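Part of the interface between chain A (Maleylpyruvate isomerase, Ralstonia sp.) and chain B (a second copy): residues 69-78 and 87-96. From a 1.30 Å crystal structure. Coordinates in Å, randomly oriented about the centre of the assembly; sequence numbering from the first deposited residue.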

# COMPACT_ATOMS: atom_id res chain seq x y z
N ALA A 69 -1.77 -3.13 -7.89
CA ALA A 69 -1.42 -4.25 -8.76
C ALA A 69 -2.03 -4.11 -10.15
O ALA A 69 -1.38 -4.42 -11.16
CB ALA A 69 -1.86 -5.55 -8.11
N ILE A 70 -3.28 -3.66 -10.21
CA ILE A 70 -3.94 -3.43 -11.49
C ILE A 70 -3.20 -2.36 -12.28
O ILE A 70 -2.99 -2.52 -13.49
CB ILE A 70 -5.42 -3.03 -11.31
CG1 ILE A 70 -6.19 -4.15 -10.62
CG2 ILE A 70 -6.04 -2.71 -12.67
CD1 ILE A 70 -7.59 -3.75 -10.14
N ILE A 71 -2.81 -1.27 -11.63
CA ILE A 71 -2.11 -0.20 -12.33
C ILE A 71 -0.74 -0.65 -12.86
O ILE A 71 -0.39 -0.33 -14.00
CB ILE A 71 -2.03 1.07 -11.46
CG1 ILE A 71 -3.45 1.64 -11.27
CG2 ILE A 71 -1.11 2.12 -12.11
CD1 ILE A 71 -3.54 2.74 -10.22
N GLU A 72 0.00 -1.42 -12.07
CA GLU A 72 1.26 -2.01 -12.55
C GLU A 72 1.02 -2.94 -13.75
O GLU A 72 1.82 -2.95 -14.70
CB GLU A 72 1.97 -2.77 -11.43
CG GLU A 72 2.49 -1.90 -10.29
CD GLU A 72 3.94 -1.49 -10.44
OE1 GLU A 72 4.58 -1.79 -11.47
OE2 GLU A 72 4.46 -0.87 -9.48
N TRP A 73 -0.07 -3.69 -13.71
CA TRP A 73 -0.47 -4.56 -14.82
C TRP A 73 -0.79 -3.74 -16.08
O TRP A 73 -0.33 -4.08 -17.18
CB TRP A 73 -1.65 -5.44 -14.38
CG TRP A 73 -2.25 -6.34 -15.42
CD1 TRP A 73 -1.85 -7.60 -15.75
CD2 TRP A 73 -3.39 -6.05 -16.24
NE1 TRP A 73 -2.67 -8.12 -16.73
CE2 TRP A 73 -3.62 -7.18 -17.05
CE3 TRP A 73 -4.25 -4.95 -16.36
CZ2 TRP A 73 -4.66 -7.24 -17.98
CZ3 TRP A 73 -5.28 -5.00 -17.28
CH2 TRP A 73 -5.48 -6.14 -18.08
N LEU A 74 -1.54 -2.65 -15.93
CA LEU A 74 -1.83 -1.76 -17.05
C LEU A 74 -0.56 -1.20 -17.68
O LEU A 74 -0.46 -1.12 -18.90
CB LEU A 74 -2.71 -0.59 -16.62
CG LEU A 74 -4.17 -0.87 -16.31
CD1 LEU A 74 -4.82 0.38 -15.76
CD2 LEU A 74 -4.90 -1.33 -17.57
N GLU A 75 0.40 -0.81 -16.85
CA GLU A 75 1.65 -0.25 -17.35
C GLU A 75 2.39 -1.24 -18.25
O GLU A 75 2.94 -0.85 -19.28
CB GLU A 75 2.53 0.21 -16.18
CG GLU A 75 3.96 0.59 -16.57
CD GLU A 75 4.05 1.81 -17.47
OE1 GLU A 75 3.02 2.48 -17.75
OE2 GLU A 75 5.18 2.11 -17.90
N GLU A 76 2.38 -2.51 -17.86
CA GLU A 76 3.08 -3.55 -18.61
C GLU A 76 2.30 -3.99 -19.85
O GLU A 76 2.88 -4.27 -20.90
CB GLU A 76 3.38 -4.74 -17.69
CG GLU A 76 4.32 -5.79 -18.28
CD GLU A 76 3.62 -7.09 -18.59
OE1 GLU A 76 2.55 -7.06 -19.24
OE2 GLU A 76 4.14 -8.16 -18.20
N GLN A 77 0.97 -4.03 -19.73
CA GLN A 77 0.10 -4.54 -20.79
C GLN A 77 -0.14 -3.53 -21.91
O GLN A 77 -0.31 -3.91 -23.07
CB GLN A 77 -1.25 -4.98 -20.21
CG GLN A 77 -1.18 -6.26 -19.39
CD GLN A 77 -1.00 -7.49 -20.24
OE1 GLN A 77 0.07 -8.10 -20.25
NE2 GLN A 77 -2.04 -7.86 -20.97
N TYR A 78 -0.17 -2.25 -21.54
CA TYR A 78 -0.46 -1.15 -22.46
C TYR A 78 0.68 -0.15 -22.36
O TYR A 78 0.61 0.79 -21.58
CB TYR A 78 -1.79 -0.49 -22.09
CG TYR A 78 -2.95 -1.45 -22.14
CD1 TYR A 78 -3.55 -1.78 -23.35
CD2 TYR A 78 -3.45 -2.03 -20.97
CE1 TYR A 78 -4.63 -2.66 -23.40
CE2 TYR A 78 -4.52 -2.91 -21.01
CZ TYR A 78 -5.10 -3.22 -22.23
OH TYR A 78 -6.16 -4.09 -22.28
N ASP B 87 5.21 -13.89 -15.85
CA ASP B 87 4.00 -13.65 -16.63
C ASP B 87 3.14 -12.56 -16.01
O ASP B 87 3.08 -12.43 -14.79
CB ASP B 87 3.20 -14.95 -16.80
CG ASP B 87 2.72 -15.52 -15.48
OD1 ASP B 87 3.57 -15.89 -14.64
OD2 ASP B 87 1.48 -15.60 -15.29
N ALA B 88 2.48 -11.79 -16.87
CA ALA B 88 1.67 -10.65 -16.45
C ALA B 88 0.60 -11.02 -15.43
O ALA B 88 0.39 -10.29 -14.45
CB ALA B 88 1.05 -9.97 -17.65
N ASP B 89 -0.09 -12.14 -15.66
CA ASP B 89 -1.15 -12.60 -14.76
C ASP B 89 -0.59 -12.89 -13.37
O ASP B 89 -1.11 -12.38 -12.37
CB ASP B 89 -1.84 -13.84 -15.34
CG ASP B 89 -2.78 -14.52 -14.35
OD1 ASP B 89 -3.66 -13.85 -13.78
OD2 ASP B 89 -2.63 -15.75 -14.14
N GLY B 90 0.46 -13.70 -13.31
CA GLY B 90 1.11 -14.05 -12.05
C GLY B 90 1.67 -12.84 -11.34
O GLY B 90 1.54 -12.73 -10.12
N ARG B 91 2.29 -11.93 -12.09
CA ARG B 91 2.82 -10.68 -11.53
C ARG B 91 1.70 -9.94 -10.82
O ARG B 91 1.86 -9.49 -9.68
CB ARG B 91 3.39 -9.77 -12.63
CG ARG B 91 4.81 -10.07 -13.10
CD ARG B 91 5.13 -9.29 -14.39
NE ARG B 91 5.27 -7.84 -14.20
CZ ARG B 91 4.44 -6.91 -14.67
NH1 ARG B 91 3.37 -7.25 -15.38
NH2 ARG B 91 4.67 -5.62 -14.43
N GLN B 92 0.57 -9.79 -11.50
CA GLN B 92 -0.55 -9.05 -10.94
C GLN B 92 -1.09 -9.73 -9.68
O GLN B 92 -1.39 -9.05 -8.69
CB GLN B 92 -1.65 -8.86 -11.99
CG GLN B 92 -2.66 -7.77 -11.65
CD GLN B 92 -3.70 -8.21 -10.63
OE1 GLN B 92 -3.98 -9.40 -10.48
NE2 GLN B 92 -4.28 -7.24 -9.93
N ARG B 93 -1.19 -11.06 -9.70
CA ARG B 93 -1.72 -11.81 -8.55
C ARG B 93 -0.83 -11.70 -7.33
O ARG B 93 -1.31 -11.53 -6.21
CB ARG B 93 -1.91 -13.29 -8.89
CG ARG B 93 -2.73 -13.59 -10.12
CD ARG B 93 -4.17 -13.14 -9.99
NE ARG B 93 -4.84 -13.24 -11.28
CZ ARG B 93 -6.09 -12.86 -11.53
NH1 ARG B 93 -6.85 -12.32 -10.58
NH2 ARG B 93 -6.58 -13.01 -12.75
N VAL B 94 0.48 -11.81 -7.54
CA VAL B 94 1.44 -11.70 -6.44
C VAL B 94 1.43 -10.28 -5.89
O VAL B 94 1.41 -10.08 -4.67
CB VAL B 94 2.86 -12.14 -6.88
CG1 VAL B 94 3.87 -11.84 -5.79
CG2 VAL B 94 2.87 -13.63 -7.19
N ARG B 95 1.40 -9.28 -6.77
CA ARG B 95 1.29 -7.90 -6.30
C ARG B 95 -0.01 -7.64 -5.55
O ARG B 95 -0.02 -6.87 -4.60
CB ARG B 95 1.45 -6.92 -7.46
CG ARG B 95 2.88 -6.81 -7.96
CD ARG B 95 2.99 -5.69 -8.98
NE ARG B 95 4.37 -5.44 -9.39
CZ ARG B 95 4.82 -5.50 -10.63
NH1 ARG B 95 4.01 -5.81 -11.64
NH2 ARG B 95 6.09 -5.24 -10.87
N ALA B 96 -1.10 -8.28 -5.98
CA ALA B 96 -2.39 -8.10 -5.31
C ALA B 96 -2.37 -8.68 -3.90
O ALA B 96 -2.83 -8.04 -2.96
CB ALA B 96 -3.52 -8.69 -6.13
O HOH W 1 1.06 -6.19 -11.70

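Two helices that pack side by side need not be joined by direct hydrogen bonds; small residues, arginine and a bridging water can do the work, as the maleylpyruvate isomerase dimer illustrates. Helix 88-96 of chain B runs nearly antiparallel to helix 69-77 of chain A, at 157° with the axes 8.8 Å apart at closest approach. D87(B) caps the chain B helix, its OD2 accepting from G90(B) N at 2.9 Å, and touches nothing in the opposing stretch.

Contact begins at A88(B). Its carbonyl O lies 3.7 Å from W73(A) CD1, at the edge of the indole and near its plane, while its CB also approaches E76(A) OE2 at 3.6 Å.

One turn later, R91(B) reaches across to E76(A), with NH1 3.1 Å from OE2. This is a salt bridge of charge alone: the oxygen sits well out of the guanidinium plane, so no N-H points at it. E76(A) CG accordingly lies over a face of the group.

Q92(B) packs through its aliphatic portion, CG lying 3.7 Å from W73(A) CB. Its NE2, hydrogen-bonded elsewhere in the structure, rests 3.5 Å from A69(A) CB.

R95(B) repeats the arginine theme more loosely. E72(A) CB lies over one face of its guanidinium, and the long salt bridge from NH2 to E72(A) OE1, 3.8 Å, is again out of plane. More directional is the water that accepts from R95(B) NH1 at 3.0 Å and donates to A69(A) O at 3.1 Å, linking side chain to backbone.

Near A69(A) the backbones come close, with A69(A) CA only 5.2 Å from R95(B) CA. The small methyl group of A69(A) fits here, CB lying 3.5 Å from A96(B) N and 4.1 Å from A96(B) CB.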